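Local coordinates for uncharacterized protein (Pyrococcus furiosus, PDB 4XLZ), which probably removes an acetyl group from N,N'-diacetylchitobiose as a metal-dependent carbohydrate esterase family 14 deacetylase, at residues A[47-51]-A[247-251]; A[103-107]-A[127-131]. All coordinates share one frame. Residues are numbered along the deposited sequence.

Contact 1. Residues A[47-51]-A[247-251]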
loop_
_atom_site.group_PDB
_atom_site.type_symbol
_atom_site.label_atom_id
_atom_site.label_comp_id
_atom_site.label_asym_id
_atom_site.label_seq_id
_atom_site.Cartn_x
_atom_site.Cartn_y
_atom_site.Cartn_z
ATOM N N GLY A 47 -2.623 -11.392 29.681
ATOM C CA GLY A 47 -3.752 -12.229 29.267
ATOM C C GLY A 47 -3.760 -13.627 29.853
ATOM O O GLY A 47 -4.826 -14.227 30.063
HETATM N N MSE A 48 -2.556 -14.214 30.091
HETATM C CA MSE A 48 -2.521 -15.635 30.398
HETATM C C MSE A 48 -1.319 -16.053 31.215
HETATM O O MSE A 48 -0.903 -17.162 31.136
HETATM C CB MSE A 48 -2.665 -16.569 29.124
HETATM C CG MSE A 48 -1.585 -16.286 28.048
HETATM SE SE MSE A 48 -1.690 -17.560 26.619
HETATM C CE MSE A 48 -1.393 -19.204 27.612
ATOM N N GLY A 49 -0.771 -15.098 31.958
ATOM C CA GLY A 49 0.455 -15.386 32.736
ATOM C C GLY A 49 0.299 -16.585 33.732
ATOM O O GLY A 49 1.235 -17.405 33.846
ATOM N N GLY A 50 -0.841 -16.689 34.405
ATOM C CA GLY A 50 -1.036 -17.901 35.252
ATOM C C GLY A 50 -0.989 -19.218 34.571
ATOM O O GLY A 50 -0.328 -20.197 34.982
ATOM N N THR A 51 -1.643 -19.306 33.361
ATOM C CA THR A 51 -1.585 -20.464 32.599
ATOM C C THR A 51 -0.199 -20.783 32.002
ATOM O O THR A 51 0.139 -21.921 31.933
ATOM C CB THR A 51 -2.670 -20.373 31.447
ATOM O OG1 THR A 51 -3.964 -20.164 32.029
ATOM C CG2 THR A 51 -2.698 -21.575 30.539
ATOM N N GLY A 247 -9.674 -16.793 37.563
ATOM C CA GLY A 247 -9.487 -17.691 36.394
ATOM C C GLY A 247 -8.925 -16.876 35.206
ATOM O O GLY A 247 -8.920 -15.676 35.162
ATOM N N GLU A 248 -8.340 -17.675 34.310
ATOM C CA GLU A 248 -8.013 -17.142 32.936
ATOM C C GLU A 248 -8.854 -17.895 31.910
ATOM O O GLU A 248 -8.956 -19.093 31.928
ATOM C CB GLU A 248 -6.526 -17.382 32.634
ATOM C CG GLU A 248 -5.675 -16.330 33.383
ATOM C CD GLU A 248 -4.162 -16.582 33.308
ATOM O OE1 GLU A 248 -3.773 -17.590 32.764
ATOM O OE2 GLU A 248 -3.446 -15.682 33.823
ATOM N N GLY A 249 -9.486 -17.088 31.023
ATOM C CA GLY A 249 -10.359 -17.703 30.068
ATOM C C GLY A 249 -9.776 -17.806 28.638
ATOM O O GLY A 249 -9.004 -16.907 28.224
ATOM N N PHE A 250 -10.233 -18.856 27.973
ATOM C CA PHE A 250 -9.742 -19.128 26.589
ATOM C C PHE A 250 -10.961 -19.567 25.825
ATOM O O PHE A 250 -11.881 -20.263 26.274
ATOM C CB PHE A 250 -8.736 -20.281 26.613
ATOM C CG PHE A 250 -7.529 -19.942 27.392
ATOM C CD1 PHE A 250 -6.446 -19.227 26.856
ATOM C CD2 PHE A 250 -7.452 -20.342 28.786
ATOM C CE1 PHE A 250 -5.359 -18.818 27.615
ATOM C CE2 PHE A 250 -6.357 -19.909 29.537
ATOM C CZ PHE A 250 -5.267 -19.178 28.983
ATOM N N ARG A 251 -10.922 -19.224 24.506
ATOM C CA ARG A 251 -11.897 -19.779 23.609
ATOM C C ARG A 251 -11.187 -20.732 22.649
ATOM O O ARG A 251 -10.201 -20.433 22.029
ATOM C CB ARG A 251 -12.609 -18.687 22.750
ATOM C CG ARG A 251 -13.701 -19.300 21.886
ATOM C CD ARG A 251 -14.509 -18.230 21.191
ATOM N NE ARG A 251 -15.565 -18.877 20.389
ATOM C CZ ARG A 251 -16.692 -19.337 20.907
ATOM N NH1 ARG A 251 -16.957 -19.189 22.229
ATOM N NH2 ARG A 251 -17.613 -19.900 20.052
#
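A buried glutamate binds the backbone NH groups that a kinked helix leaves without helical partners, joining helix 43-57, which starts beside the cadmium site, to the late strand 247-250. The helix is kinked where the NH groups of Gly50 and Thr51 lack bonds to the preceding turn, and the phi/psi of Met48, -154/25°, departs from helical values there. The carboxylate of Glu248 serves as acceptor in place of the missing helical carbonyls: Gly50 N donates to Glu248 OE2 at 2.9 Å (142° at the hydrogen) and Thr51 N to Glu248 OE1 at 2.8 Å (152°). Thr51 OG1 also donates to Glu248 OE1, at 2.7 Å. Gly50 lies so close to the carboxylate that a CB there would stand 3.2 Å from Glu248 OE2, a tight fit. Two residues on, Phe250 points the same way and brings its ring edge to the helix, with CZ 3.7 Å from Met48 CB and 3.5 Å from Thr51 OG1. The selenium of selenomethionine Met48 makes a Met-aromatic contact at that edge, 5.4 Å from the ring centroid and 80° off its normal. The segment axes approach to 7.7 Å at 112°. Around them, Lys208 of helix 205-213 forms a salt bridge with Glu248 OE2, strand 197-200 pairs antiparallel with 247-250, and Tyr190 of the main parallel sheet packs against both Met48 and Phe250.

Contact 2. Residues A[103-107]-A[127-131]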
loop_
_atom_site.group_PDB
_atom_site.type_symbol
_atom_site.label_atom_id
_atom_site.label_comp_id
_atom_site.label_asym_id
_atom_site.label_seq_id
_atom_site.Cartn_x
_atom_site.Cartn_y
_atom_site.Cartn_z
ATOM N N LYS A 103 12.251 -18.553 25.620
ATOM C CA LYS A 103 12.581 -18.142 24.229
ATOM C C LYS A 103 11.487 -17.143 23.760
ATOM O O LYS A 103 10.303 -17.435 23.914
ATOM C CB LYS A 103 12.584 -19.314 23.304
ATOM C CG LYS A 103 13.058 -18.946 21.885
ATOM C CD LYS A 103 12.991 -20.173 20.928
ATOM C CE LYS A 103 14.089 -21.215 21.064
ATOM N NZ LYS A 103 14.139 -22.143 19.746
ATOM N N ILE A 104 11.984 -16.046 23.234
ATOM C CA ILE A 104 11.028 -14.985 22.710
ATOM C C ILE A 104 11.548 -14.663 21.296
ATOM O O ILE A 104 12.755 -14.338 21.098
ATOM C CB ILE A 104 11.116 -13.727 23.550
ATOM C CG1 ILE A 104 10.665 -14.026 25.046
ATOM C CG2 ILE A 104 10.151 -12.694 22.930
ATOM C CD1 ILE A 104 11.079 -12.847 25.982
ATOM N N TYR A 105 10.634 -14.743 20.295
ATOM C CA TYR A 105 10.930 -14.154 18.966
ATOM C C TYR A 105 10.348 -12.748 18.878
ATOM O O TYR A 105 9.132 -12.614 19.198
ATOM C CB TYR A 105 10.248 -14.964 17.862
ATOM C CG TYR A 105 10.825 -16.336 17.650
ATOM C CD1 TYR A 105 10.413 -17.464 18.422
ATOM C CD2 TYR A 105 11.730 -16.542 16.599
ATOM C CE1 TYR A 105 10.957 -18.736 18.134
ATOM C CE2 TYR A 105 12.265 -17.796 16.350
ATOM C CZ TYR A 105 11.857 -18.853 17.086
ATOM O OH TYR A 105 12.367 -20.142 16.792
ATOM N N TRP A 106 11.122 -11.810 18.520
ATOM C CA TRP A 106 10.706 -10.399 18.434
ATOM C C TRP A 106 10.536 -10.052 16.988
ATOM O O TRP A 106 11.519 -10.017 16.207
ATOM C CB TRP A 106 11.790 -9.462 19.002
ATOM C CG TRP A 106 12.071 -9.721 20.495
ATOM C CD1 TRP A 106 13.083 -10.512 21.001
ATOM C CD2 TRP A 106 11.345 -9.206 21.568
ATOM N NE1 TRP A 106 13.046 -10.385 22.448
ATOM C CE2 TRP A 106 11.958 -9.635 22.747
ATOM C CE3 TRP A 106 10.232 -8.372 21.630
ATOM C CZ2 TRP A 106 11.497 -9.226 24.032
ATOM C CZ3 TRP A 106 9.721 -7.934 22.900
ATOM C CH2 TRP A 106 10.397 -8.400 24.062
ATOM N N LEU A 107 9.323 -9.833 16.527
ATOM C CA LEU A 107 9.179 -9.458 15.069
ATOM C C LEU A 107 9.558 -8.058 14.829
ATOM O O LEU A 107 9.849 -7.685 13.662
ATOM C CB LEU A 107 7.699 -9.629 14.629
ATOM C CG LEU A 107 7.170 -11.048 14.740
ATOM C CD1 LEU A 107 5.865 -11.110 13.899
ATOM C CD2 LEU A 107 8.104 -12.184 14.216
ATOM N N ILE A 127 8.083 -19.140 11.733
ATOM C CA ILE A 127 8.372 -19.611 13.117
ATOM C C ILE A 127 7.559 -20.771 13.419
ATOM O O ILE A 127 8.050 -21.754 14.097
ATOM C CB ILE A 127 8.021 -18.455 14.070
ATOM C CG1 ILE A 127 8.994 -17.279 13.842
ATOM C CG2 ILE A 127 8.208 -18.966 15.565
ATOM C CD1 ILE A 127 8.549 -15.907 14.474
ATOM N N ILE A 128 6.272 -20.907 13.047
ATOM C CA ILE A 128 5.488 -22.062 13.289
ATOM C C ILE A 128 6.128 -23.291 12.619
ATOM O O ILE A 128 6.081 -24.348 13.235
ATOM C CB ILE A 128 3.988 -21.817 12.807
ATOM C CG1 ILE A 128 3.393 -20.734 13.768
ATOM C CG2 ILE A 128 3.146 -23.100 12.840
ATOM C CD1 ILE A 128 2.006 -20.239 13.231
ATOM N N ARG A 129 6.551 -23.104 11.375
ATOM C CA ARG A 129 7.112 -24.279 10.698
ATOM C C ARG A 129 8.438 -24.602 11.331
ATOM O O ARG A 129 8.730 -25.855 11.382
ATOM C CB ARG A 129 7.290 -23.990 9.237
ATOM C CG ARG A 129 5.952 -23.927 8.492
ATOM C CD ARG A 129 6.274 -23.446 7.041
ATOM N NE ARG A 129 4.962 -23.525 6.268
ATOM C CZ ARG A 129 4.771 -22.949 5.044
ATOM N NH1 ARG A 129 3.616 -23.184 4.410
ATOM N NH2 ARG A 129 5.719 -22.137 4.535
ATOM N N LYS A 130 9.222 -23.678 11.804
ATOM C CA LYS A 130 10.538 -24.043 12.481
ATOM C C LYS A 130 10.253 -24.757 13.802
ATOM O O LYS A 130 10.864 -25.816 14.101
ATOM C CB LYS A 130 11.301 -22.785 12.726
ATOM C CG LYS A 130 12.621 -23.040 13.512
ATOM C CD LYS A 130 13.693 -23.737 12.750
ATOM C CE LYS A 130 14.913 -24.025 13.822
ATOM N NZ LYS A 130 16.020 -24.518 12.901
ATOM N N GLU A 131 9.318 -24.224 14.605
ATOM C CA GLU A 131 9.184 -24.730 15.967
ATOM C C GLU A 131 8.239 -25.880 16.036
ATOM O O GLU A 131 8.295 -26.673 17.053
ATOM C CB GLU A 131 8.719 -23.558 16.896
ATOM C CG GLU A 131 9.755 -22.519 17.155
ATOM C CD GLU A 131 10.903 -22.933 18.120
ATOM O OE1 GLU A 131 11.764 -22.106 18.271
ATOM O OE2 GLU A 131 10.807 -24.101 18.630
HETATM O O HOH W 1 12.491 -24.689 20.663
#
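Strand 103-107 and helix 127-131 run nearly antiparallel, their N-to-C directions 156° apart, with segment axes no closer than 12.2 Å. This is strand-to-helix packing in the parallel, Rossmann-like alpha/beta sandwich of the GlcNAc-PI de-N-acetylase family: the strand is an outermost one of the sheet within this chain, and helix 118-131 follows it and leads back to strand 135-139. The gap between backbones is wide, 8.4 Å from Tyr105 CA to Ile127 CA and 11.1 Å from Lys103 CA to Glu131 CA, so long side chains make the contact. Tyr105 and Ile127 bury the largest areas. Ile127 CG2 sits 3.9 Å from the centroid of the Tyr105 ring and 14° off its normal, a CH-pi contact over the face, while Ile127 CD1 meets Leu107 CD2 at 3.8 Å. Ile127 and Glu131 are one helical turn apart, linked by the 2.8 Å bond from Glu131 N to Ile127 O, and therefore address the strand together. Trp106, pointing away, meets helix 81-99 on the other side of the sheet. Ile173 of a neighbouring subunit packs on Leu107 and Ile127, and Lys33 at the start of strand 33-38 forms a salt bridge with Glu131 OE2. At the polar end, Glu131 OE1 accepts from Tyr105 OH at 2.5 Å and forms a salt bridge with Lys103 NZ at 2.8 Å; water 1 also bridges Lys103 and Glu131, accepting from Lys103 NZ at 3.2 Å and donating to Glu131 OE2 at 2.7 Å.

Overall arrangement
Contacts 1 and 2 share no helix or strand and do not touch: their centres lie 21 Å apart and their nearest atoms about 12 Å. Contact 2 is nested within the loop closed by contact 1, spanning 19 intervening residues against 195. Contact 1 is the deeper, 9 Å from the chain centre against 14 Å, and none of its touching residues is exposed; contact 2 has a buried apolar part and exposed lysines at its margin. A glutamate carboxylate organises each. In contact 1 it accepts from two backbone NH groups and a threonine hydroxyl of a distorted helix, whereas in contact 2 a helix-borne glutamate pairs with side chains and a water.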